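Local coordinates for protein trans-isoprenyl diphosphate synthase (Caulobacter crescentus, PDB 3OYR) that probably makes octaprenyl diphosphate, the precursor of quinone side chains, by adding isopentenyl units to farnesyl diphosphate in a metal-dependent reaction, at residues K246-D251 and A288-A293; A231-D236 and K256-L261; V107-Q112 and F252-A257. All blocks are in the same frame, centred on the assembly; numbering follows the deposited sequence.

Contact 1: residues K246-D251 and A288-A293. With DMA (dimethylallyl diphosphate), chain G.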
loop_
_atom_site.group_PDB
_atom_site.type_symbol
_atom_site.label_atom_id
_atom_site.label_comp_id
_atom_site.label_asym_id
_atom_site.label_seq_id
_atom_site.Cartn_x
_atom_site.Cartn_y
_atom_site.Cartn_z
ATOM N N LYS B 246 10.490 8.926 -18.616
ATOM C CA LYS B 246 11.318 8.587 -17.471
ATOM C C LYS B 246 12.741 8.430 -18.004
ATOM O O LYS B 246 12.925 8.212 -19.193
ATOM C CB LYS B 246 10.809 7.297 -16.804
ATOM C CG LYS B 246 10.730 6.088 -17.734
ATOM C CD LYS B 246 9.862 4.957 -17.150
ATOM C CE LYS B 246 10.096 3.663 -17.878
ATOM N NZ LYS B 246 8.949 2.703 -17.704
ATOM N N ASN B 247 13.737 8.560 -17.128
ATOM C CA ASN B 247 15.139 8.476 -17.528
ATOM C C ASN B 247 15.579 7.105 -18.025
ATOM O O ASN B 247 15.527 6.114 -17.282
ATOM C CB ASN B 247 16.061 8.956 -16.394
ATOM C CG ASN B 247 15.863 10.431 -16.080
ATOM O OD1 ASN B 247 15.710 10.837 -14.920
ATOM N ND2 ASN B 247 15.825 11.235 -17.122
ATOM N N ALA B 248 16.001 7.061 -19.289
ATOM C CA ALA B 248 16.743 5.921 -19.827
ATOM C C ALA B 248 17.977 5.716 -18.972
ATOM O O ALA B 248 18.644 6.684 -18.622
ATOM C CB ALA B 248 17.144 6.177 -21.288
ATOM N N GLY B 249 18.267 4.469 -18.605
ATOM C CA GLY B 249 19.448 4.179 -17.792
ATOM C C GLY B 249 19.259 4.118 -16.285
ATOM O O GLY B 249 20.236 3.929 -15.545
ATOM N N ASP B 250 18.020 4.276 -15.819
ATOM C CA ASP B 250 17.714 4.101 -14.388
ATOM C C ASP B 250 18.193 2.753 -13.835
ATOM O O ASP B 250 18.822 2.743 -12.792
ATOM C CB ASP B 250 16.222 4.314 -14.078
ATOM C CG ASP B 250 15.865 5.785 -13.835
ATOM O OD1 ASP B 250 16.785 6.638 -13.826
ATOM O OD2 ASP B 250 14.657 6.084 -13.649
ATOM N N ASP B 251 17.927 1.646 -14.545
ATOM C CA ASP B 251 18.355 0.303 -14.103
ATOM C C ASP B 251 19.873 0.255 -13.968
ATOM O O ASP B 251 20.388 -0.140 -12.918
ATOM C CB ASP B 251 17.896 -0.820 -15.054
ATOM C CG ASP B 251 16.360 -0.945 -15.168
ATOM O OD1 ASP B 251 15.612 -0.557 -14.237
ATOM O OD2 ASP B 251 15.905 -1.448 -16.219
ATOM N N ALA B 288 29.485 8.313 -18.465
ATOM C CA ALA B 288 30.183 7.634 -19.561
ATOM C C ALA B 288 30.028 6.111 -19.518
ATOM O O ALA B 288 30.022 5.454 -20.566
ATOM C CB ALA B 288 31.667 8.018 -19.571
ATOM N N ASP B 289 29.909 5.565 -18.308
ATOM C CA ASP B 289 29.675 4.132 -18.106
ATOM C C ASP B 289 28.348 3.668 -18.731
ATOM O O ASP B 289 28.279 2.561 -19.279
ATOM C CB ASP B 289 29.729 3.759 -16.613
ATOM C CG ASP B 289 31.141 3.825 -16.029
ATOM O OD1 ASP B 289 31.347 4.589 -15.067
ATOM O OD2 ASP B 289 32.047 3.116 -16.520
ATOM N N PHE B 290 27.314 4.516 -18.659
ATOM C CA PHE B 290 26.019 4.200 -19.270
ATOM C C PHE B 290 26.082 4.132 -20.796
ATOM O O PHE B 290 25.556 3.191 -21.388
ATOM C CB PHE B 290 24.881 5.127 -18.800
ATOM C CG PHE B 290 23.585 4.914 -19.556
ATOM C CD1 PHE B 290 22.936 3.676 -19.529
ATOM C CD2 PHE B 290 23.036 5.937 -20.321
ATOM C CE1 PHE B 290 21.768 3.461 -20.260
ATOM C CE2 PHE B 290 21.856 5.738 -21.041
ATOM C CZ PHE B 290 21.218 4.496 -21.009
ATOM N N ARG B 291 26.721 5.123 -21.418
ATOM C CA ARG B 291 26.900 5.139 -22.873
ATOM C C ARG B 291 27.657 3.912 -23.374
ATOM O O ARG B 291 27.311 3.360 -24.417
ATOM C CB ARG B 291 27.609 6.416 -23.334
ATOM C CG ARG B 291 26.676 7.574 -23.693
ATOM C CD ARG B 291 26.415 8.507 -22.509
ATOM N NE ARG B 291 27.645 9.119 -21.994
ATOM C CZ ARG B 291 27.689 10.192 -21.204
ATOM N NH1 ARG B 291 26.569 10.804 -20.834
ATOM N NH2 ARG B 291 28.861 10.662 -20.790
ATOM N N ARG B 292 28.675 3.493 -22.620
ATOM C CA ARG B 292 29.429 2.273 -22.909
ATOM C C ARG B 292 28.551 1.018 -22.798
ATOM O O ARG B 292 28.626 0.124 -23.648
ATOM C CB ARG B 292 30.640 2.155 -21.978
ATOM N N ALA B 293 27.717 0.967 -21.759
ATOM C CA ALA B 293 26.803 -0.158 -21.537
ATOM C C ALA B 293 25.718 -0.256 -22.614
ATOM O O ALA B 293 25.483 -1.337 -23.159
ATOM C CB ALA B 293 26.176 -0.074 -20.148
HETATM C C1 DMA G . 8.649 -2.148 -11.751
HETATM O O1 DMA G . 9.290 -1.945 -13.005
HETATM C C2 DMA G . 7.821 -0.983 -11.306
HETATM C C3 DMA G . 6.617 -1.130 -10.740
HETATM C C4 DMA G . 5.969 -2.454 -10.488
HETATM C C5 DMA G . 5.897 0.115 -10.340
HETATM P PA DMA G . 10.405 -0.803 -13.333
HETATM O O1A DMA G . 11.146 -1.361 -14.511
HETATM O O2A DMA G . 11.151 -0.342 -12.111
HETATM O O3A DMA G . 9.402 0.356 -13.847
HETATM P PB DMA G . 9.806 1.868 -14.252
HETATM O O1B DMA G . 8.462 2.308 -14.769
HETATM O O2B DMA G . 10.903 1.737 -15.283
HETATM O O3B DMA G . 10.300 2.558 -13.001
#
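F290 reaches from helix 287-299 to lay its ring against the backbone of G249 in a buried contact. CG stands anti to the backbone N (chi1 173°), which sends the ring outward from the helix, and G249 CA sits over one ring face, 3.9 Å from the centroid and 29° off the normal, a CH-pi contact. CE1 comes closest, 3.5 Å from G249 CA. G249 has positive phi (94°), and the CB it lacks would point toward the F290 ring. G249 is the third residue of a type II turn, N247 to D250, and the N-cap of helix 250-254; this is the connection after helix 211-238 in the all-helical isoprenoid synthase fold. A248 adds a looser apolar touch, its CB 4.4 Å from F290 CZ. Further along, A293 joins F290 in packing on F252. At the far end of 246-251, K246 extends to the diphosphate: NZ donates to O1B of dimethylallyl diphosphate at 3.0 Å and weakly to its O2B, and also pairs with D232.

Contact 2: residues A231-D236 and K256-L261. With CA (calcium ion), chain F; DMA (dimethylallyl diphosphate), chain D.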
loop_
_atom_site.group_PDB
_atom_site.type_symbol
_atom_site.label_atom_id
_atom_site.label_comp_id
_atom_site.label_asym_id
_atom_site.label_seq_id
_atom_site.Cartn_x
_atom_site.Cartn_y
_atom_site.Cartn_z
ATOM N N ALA B 231 9.973 -5.750 -22.777
ATOM C CA ALA B 231 10.084 -4.557 -23.624
ATOM C C ALA B 231 10.460 -3.322 -22.812
ATOM O O ALA B 231 11.285 -2.537 -23.257
ATOM C CB ALA B 231 8.810 -4.310 -24.415
ATOM N N ASP B 232 9.881 -3.169 -21.620
ATOM C CA ASP B 232 10.237 -2.062 -20.732
ATOM C C ASP B 232 11.706 -2.100 -20.335
ATOM O O ASP B 232 12.382 -1.064 -20.327
ATOM C CB ASP B 232 9.372 -2.050 -19.466
ATOM C CG ASP B 232 9.634 -0.836 -18.610
ATOM O OD1 ASP B 232 10.453 -0.934 -17.651
ATOM O OD2 ASP B 232 9.061 0.233 -18.927
ATOM N N ASP B 233 12.200 -3.292 -20.001
ATOM C CA ASP B 233 13.604 -3.472 -19.662
ATOM C C ASP B 233 14.537 -3.150 -20.843
ATOM O O ASP B 233 15.574 -2.516 -20.651
ATOM C CB ASP B 233 13.852 -4.876 -19.100
ATOM C CG ASP B 233 13.297 -5.043 -17.675
ATOM O OD1 ASP B 233 12.818 -4.055 -17.070
ATOM O OD2 ASP B 233 13.343 -6.167 -17.148
ATOM N N ALA B 234 14.153 -3.559 -22.052
ATOM C CA ALA B 234 14.899 -3.211 -23.264
ATOM C C ALA B 234 14.857 -1.711 -23.546
ATOM O O ALA B 234 15.877 -1.126 -23.910
ATOM C CB ALA B 234 14.382 -3.991 -24.478
ATOM N N LEU B 235 13.677 -1.103 -23.381
ATOM C CA LEU B 235 13.505 0.354 -23.516
ATOM C C LEU B 235 14.365 1.169 -22.545
ATOM O O LEU B 235 14.730 2.304 -22.835
ATOM C CB LEU B 235 12.022 0.760 -23.397
ATOM C CG LEU B 235 11.183 0.568 -24.656
ATOM C CD1 LEU B 235 9.721 0.849 -24.377
ATOM C CD2 LEU B 235 11.694 1.451 -25.806
ATOM N N ASP B 236 14.708 0.589 -21.401
ATOM C CA ASP B 236 15.544 1.287 -20.440
ATOM C C ASP B 236 16.940 1.593 -21.000
ATOM O O ASP B 236 17.548 2.606 -20.661
ATOM C CB ASP B 236 15.667 0.503 -19.143
ATOM C CG ASP B 236 15.856 1.418 -17.931
ATOM O OD1 ASP B 236 14.924 2.185 -17.605
ATOM O OD2 ASP B 236 16.934 1.372 -17.308
ATOM N N LYS B 256 21.006 -2.235 -11.148
ATOM C CA LYS B 256 19.965 -3.239 -11.255
ATOM C C LYS B 256 20.142 -4.088 -12.513
ATOM O O LYS B 256 20.035 -3.593 -13.636
ATOM C CB LYS B 256 18.589 -2.560 -11.232
ATOM C CG LYS B 256 17.409 -3.510 -11.133
ATOM C CD LYS B 256 16.320 -2.928 -10.247
ATOM C CE LYS B 256 15.381 -2.017 -10.993
ATOM N NZ LYS B 256 14.454 -1.351 -10.046
ATOM N N ALA B 257 20.409 -5.372 -12.302
ATOM C CA ALA B 257 20.557 -6.323 -13.383
ATOM C C ALA B 257 19.199 -6.715 -13.927
ATOM O O ALA B 257 18.286 -7.124 -13.190
ATOM C CB ALA B 257 21.325 -7.561 -12.922
ATOM N N THR B 258 19.067 -6.556 -15.231
ATOM C CA THR B 258 17.899 -7.019 -15.943
ATOM C C THR B 258 18.436 -7.865 -17.077
ATOM O O THR B 258 19.644 -7.845 -17.356
ATOM C CB THR B 258 17.102 -5.843 -16.496
ATOM O OG1 THR B 258 17.920 -5.107 -17.397
ATOM C CG2 THR B 258 16.660 -4.901 -15.376
ATOM N N LEU B 259 17.547 -8.611 -17.717
ATOM C CA LEU B 259 17.904 -9.483 -18.815
ATOM C C LEU B 259 18.792 -8.868 -19.930
ATOM O O LEU B 259 19.768 -9.506 -20.303
ATOM C CB LEU B 259 16.663 -10.179 -19.387
ATOM C CG LEU B 259 16.941 -11.340 -20.335
ATOM C CD1 LEU B 259 17.525 -12.518 -19.560
ATOM C CD2 LEU B 259 15.694 -11.723 -21.098
ATOM N N PRO B 260 18.482 -7.644 -20.449
ATOM C CA PRO B 260 19.388 -7.134 -21.502
ATOM C C PRO B 260 20.852 -7.092 -21.063
ATOM O O PRO B 260 21.737 -7.485 -21.836
ATOM C CB PRO B 260 18.884 -5.714 -21.756
ATOM C CG PRO B 260 17.476 -5.723 -21.332
ATOM C CD PRO B 260 17.338 -6.734 -20.238
ATOM N N LEU B 261 21.082 -6.663 -19.822
ATOM C CA LEU B 261 22.413 -6.629 -19.213
ATOM C C LEU B 261 23.022 -8.019 -19.034
ATOM O O LEU B 261 24.197 -8.239 -19.351
ATOM C CB LEU B 261 22.356 -5.912 -17.859
ATOM C CG LEU B 261 23.670 -5.868 -17.076
ATOM C CD1 LEU B 261 24.660 -5.028 -17.842
ATOM C CD2 LEU B 261 23.490 -5.346 -15.653
HETATM CA CA CA F . 11.938 0.059 -16.264
HETATM C C1 DMA D . 5.299 1.507 -15.540
HETATM O O1 DMA D . 4.066 1.167 -16.188
HETATM C C2 DMA D . 5.356 0.275 -14.709
HETATM C C3 DMA D . 6.024 -0.815 -15.096
HETATM C C4 DMA D . 6.884 -0.853 -16.331
HETATM C C5 DMA D . 5.911 -2.019 -14.213
HETATM P PA DMA D . 3.517 1.754 -17.575
HETATM O O1A DMA D . 2.201 1.104 -17.956
HETATM O O2A DMA D . 4.618 1.661 -18.595
HETATM O O3A DMA D . 3.324 3.283 -17.074
HETATM P PB DMA D . 2.147 4.348 -17.421
HETATM O O1B DMA D . 0.978 3.990 -16.523
HETATM O O2B DMA D . 2.893 5.585 -16.968
HETATM O O3B DMA D . 1.823 4.275 -18.889
HETATM O O HOH W 1 12.569 1.395 -18.141
HETATM O O HOH W 2 16.824 -3.055 -18.269
HETATM O O HOH W 3 13.458 -1.645 -16.782
HETATM O O HOH W 4 13.707 1.235 -15.123
#
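D233 meets T258 and P260 right next to the calcium ligand D232, on helix 211-238 of the all-helical isoprenoid synthase fold. D232, D233 and D236 fit the second aspartate-rich motif of this family; here D232 binds the calcium directly, D236 stands behind its waters, and D233 points its CB toward T258 and P260.

The direct touches are van der Waals. D233 OD2 lies 3.8 Å from T258 CB, the carboxylate and the threonine crossing obliquely. P260, in the first turn of helix 259-267, brings CG to 3.8 Å from D233 O, and its CD packs on D233 CB. No direct hydrogen bond joins the two segments. The acid is held from other sides: Y184 OH bonds to OD2, and Q229 NE2 to OD1.

The metal contacts come from segment 231-236. D232, with CG anti to the backbone N (chi1 -174°), binds the calcium ion through OD1 at 2.3 Å. D236 stays in the second shell, its OD1 3.9 Å from the ion; that oxygen accepts from one calcium-bound water and lies close to another, which may donate to it. A third metal-bound water lies 2.5 Å from D233 OD1. D236 OD2 is taken by D251 N. The same face borders the bound ligand, D232 OD2 lying 3.6 Å from C4 of a dimethylallyl diphosphate.

Water supplies the polar link across the contact. One molecule accepts from T258 OG1 at 2.5 Å and donates to D233 O at 2.7 Å.

Contact 3: residues V107-Q112 and F252-A257. With CA (calcium ion), chain E.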
loop_
_atom_site.group_PDB
_atom_site.type_symbol
_atom_site.label_atom_id
_atom_site.label_comp_id
_atom_site.label_asym_id
_atom_site.label_seq_id
_atom_site.Cartn_x
_atom_site.Cartn_y
_atom_site.Cartn_z
ATOM N N VAL B 107 10.244 6.003 -5.269
ATOM C CA VAL B 107 10.939 6.336 -4.027
ATOM C C VAL B 107 12.065 5.332 -3.730
ATOM O O VAL B 107 13.167 5.710 -3.331
ATOM C CB VAL B 107 9.944 6.422 -2.833
ATOM C CG1 VAL B 107 10.662 6.428 -1.495
ATOM C CG2 VAL B 107 9.102 7.658 -2.958
ATOM N N VAL B 108 11.765 4.052 -3.933
ATOM C CA VAL B 108 12.700 2.962 -3.680
ATOM C C VAL B 108 13.894 3.029 -4.650
ATOM O O VAL B 108 15.057 2.980 -4.234
ATOM C CB VAL B 108 11.951 1.605 -3.739
ATOM C CG1 VAL B 108 12.914 0.426 -3.906
ATOM C CG2 VAL B 108 11.110 1.437 -2.478
ATOM N N ASP B 109 13.598 3.194 -5.934
ATOM C CA ASP B 109 14.636 3.231 -6.955
ATOM C C ASP B 109 15.414 4.557 -7.020
ATOM O O ASP B 109 16.495 4.617 -7.613
ATOM C CB ASP B 109 14.015 2.943 -8.312
ATOM C CG ASP B 109 13.756 1.482 -8.535
ATOM O OD1 ASP B 109 13.053 1.157 -9.524
ATOM O OD2 ASP B 109 14.239 0.655 -7.733
ATOM N N GLY B 110 14.863 5.611 -6.427
ATOM C CA GLY B 110 15.443 6.953 -6.529
ATOM C C GLY B 110 15.317 7.623 -7.897
ATOM O O GLY B 110 16.152 8.456 -8.252
ATOM N N SER B 111 14.274 7.273 -8.661
ATOM C CA SER B 111 14.056 7.829 -10.012
ATOM C C SER B 111 13.613 9.292 -9.964
ATOM O O SER B 111 12.845 9.674 -9.085
ATOM C CB SER B 111 13.015 7.005 -10.767
ATOM O OG SER B 111 13.492 5.689 -11.003
ATOM N N GLN B 112 14.096 10.100 -10.908
ATOM C CA GLN B 112 13.850 11.546 -10.866
ATOM C C GLN B 112 12.728 12.015 -11.797
ATOM O O GLN B 112 12.190 13.107 -11.622
ATOM C CB GLN B 112 15.151 12.319 -11.115
ATOM C CG GLN B 112 16.237 12.023 -10.067
ATOM C CD GLN B 112 17.617 12.534 -10.460
ATOM O OE1 GLN B 112 18.627 11.878 -10.200
ATOM N NE2 GLN B 112 17.667 13.708 -11.087
ATOM N N PHE B 252 20.573 0.681 -15.022
ATOM C CA PHE B 252 22.028 0.700 -15.023
ATOM C C PHE B 252 22.600 1.552 -13.889
ATOM O O PHE B 252 23.453 1.084 -13.136
ATOM C CB PHE B 252 22.609 1.134 -16.381
ATOM C CG PHE B 252 24.116 1.075 -16.426
ATOM C CD1 PHE B 252 24.771 -0.154 -16.530
ATOM C CD2 PHE B 252 24.880 2.236 -16.317
ATOM C CE1 PHE B 252 26.165 -0.230 -16.535
ATOM C CE2 PHE B 252 26.276 2.175 -16.327
ATOM C CZ PHE B 252 26.922 0.940 -16.444
ATOM N N ARG B 253 22.116 2.783 -13.755
ATOM C CA ARG B 253 22.560 3.659 -12.675
ATOM C C ARG B 253 22.159 3.210 -11.248
ATOM O O ARG B 253 22.827 3.580 -10.284
ATOM C CB ARG B 253 22.166 5.118 -12.959
ATOM C CG ARG B 253 23.136 5.826 -13.911
ATOM C CD ARG B 253 22.741 7.268 -14.223
ATOM N NE ARG B 253 21.923 7.366 -15.433
ATOM C CZ ARG B 253 20.593 7.425 -15.446
ATOM N NH1 ARG B 253 19.905 7.404 -14.312
ATOM N NH2 ARG B 253 19.946 7.509 -16.598
ATOM N N GLU B 254 21.103 2.398 -11.118
ATOM C CA GLU B 254 20.726 1.774 -9.827
ATOM C C GLU B 254 21.567 0.533 -9.522
ATOM O O GLU B 254 21.541 0.018 -8.405
ATOM C CB GLU B 254 19.240 1.359 -9.808
ATOM C CG GLU B 254 18.236 2.486 -9.575
ATOM C CD GLU B 254 16.902 2.286 -10.323
ATOM O OE1 GLU B 254 16.339 3.299 -10.801
ATOM O OE2 GLU B 254 16.411 1.135 -10.441
ATOM N N GLY B 255 22.283 0.037 -10.524
ATOM C CA GLY B 255 23.039 -1.211 -10.393
ATOM C C GLY B 255 22.114 -2.409 -10.434
ATOM O O GLY B 255 22.395 -3.457 -9.847
ATOM N N LYS B 256 21.006 -2.235 -11.148
ATOM C CA LYS B 256 19.965 -3.239 -11.255
ATOM C C LYS B 256 20.142 -4.088 -12.513
ATOM O O LYS B 256 20.035 -3.593 -13.636
ATOM C CB LYS B 256 18.589 -2.560 -11.232
ATOM C CG LYS B 256 17.409 -3.510 -11.133
ATOM C CD LYS B 256 16.320 -2.928 -10.247
ATOM C CE LYS B 256 15.381 -2.017 -10.993
ATOM N NZ LYS B 256 14.454 -1.351 -10.046
ATOM N N ALA B 257 20.409 -5.372 -12.302
ATOM C CA ALA B 257 20.557 -6.323 -13.383
ATOM C C ALA B 257 19.199 -6.715 -13.927
ATOM O O ALA B 257 18.286 -7.124 -13.190
ATOM C CB ALA B 257 21.325 -7.561 -12.922
HETATM CA CA CA E . 11.505 1.742 -11.228
HETATM O O HOH W 5 11.655 3.977 -10.607
HETATM O O HOH W 6 13.579 2.170 -12.566
#
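D109, in the last turn of helix 87-109, faces E254 and K256 beside the calcium site. It belongs to the first DDxxD motif of this family, and OD1 binds a calcium ion at 2.4 Å alongside D105. K256 NZ donates to that same OD1 at 2.9 Å, meeting it on the syn side and 34° out of the carboxylate plane, with a weaker bond to OD2. The lysine chain bends at chi2 and again at chi3 (86°), which brings NZ to the two carboxylates. E254 stacks its carboxylate on that of D109, the planes 26° apart and E254 OE2 3.3 Å from D109 CG. The closeness of the two acids is probably eased by the calcium ion on D109 and by K256, whose NZ also pairs weakly with E254 OE2, 3.2 Å away. An alanine in place of E254 would remove the carboxylate stacked on D109 and is likely to leave K256 NZ less firmly steered toward the metal ligand.

G110 ends the helix with positive phi. S111 OG then bonds a calcium-bound water at 2.5 Å, although its firm partner is D250 OD2; E254 OE1 merely lies nearby. On the other segment, G255 closes helix 250-254 in a Schellman motif. That short helix packs through F252 on helices 273-281 and 287-299, while helix 87-109 places V107 and V108 against L122 and A127 of the second subunit, and S111 and Q112 lead into strand 113-114.

The three contacts lie on one side of the chain, their centres 11 to 12 Å apart, each with one segment in residues 246-261. Contact 1 is tied to contact 2 by the salt bridge from K246 NZ to D232 OD2, 2.8 Å, which joins a diphosphate-binding lysine to a calcium ligand. A probable hydrogen bond between K256 N and D251 O, 2.8 Å, joins contact 1 to both of the others, since contacts 2 and 3 share K256 and A257. Contact 2 carries one calcium ion through D232, contact 3 another through D109, and a dimethylallyl diphosphate held by K246 in contact 1 also touches D232, D109 and K256, bringing all three to one active site.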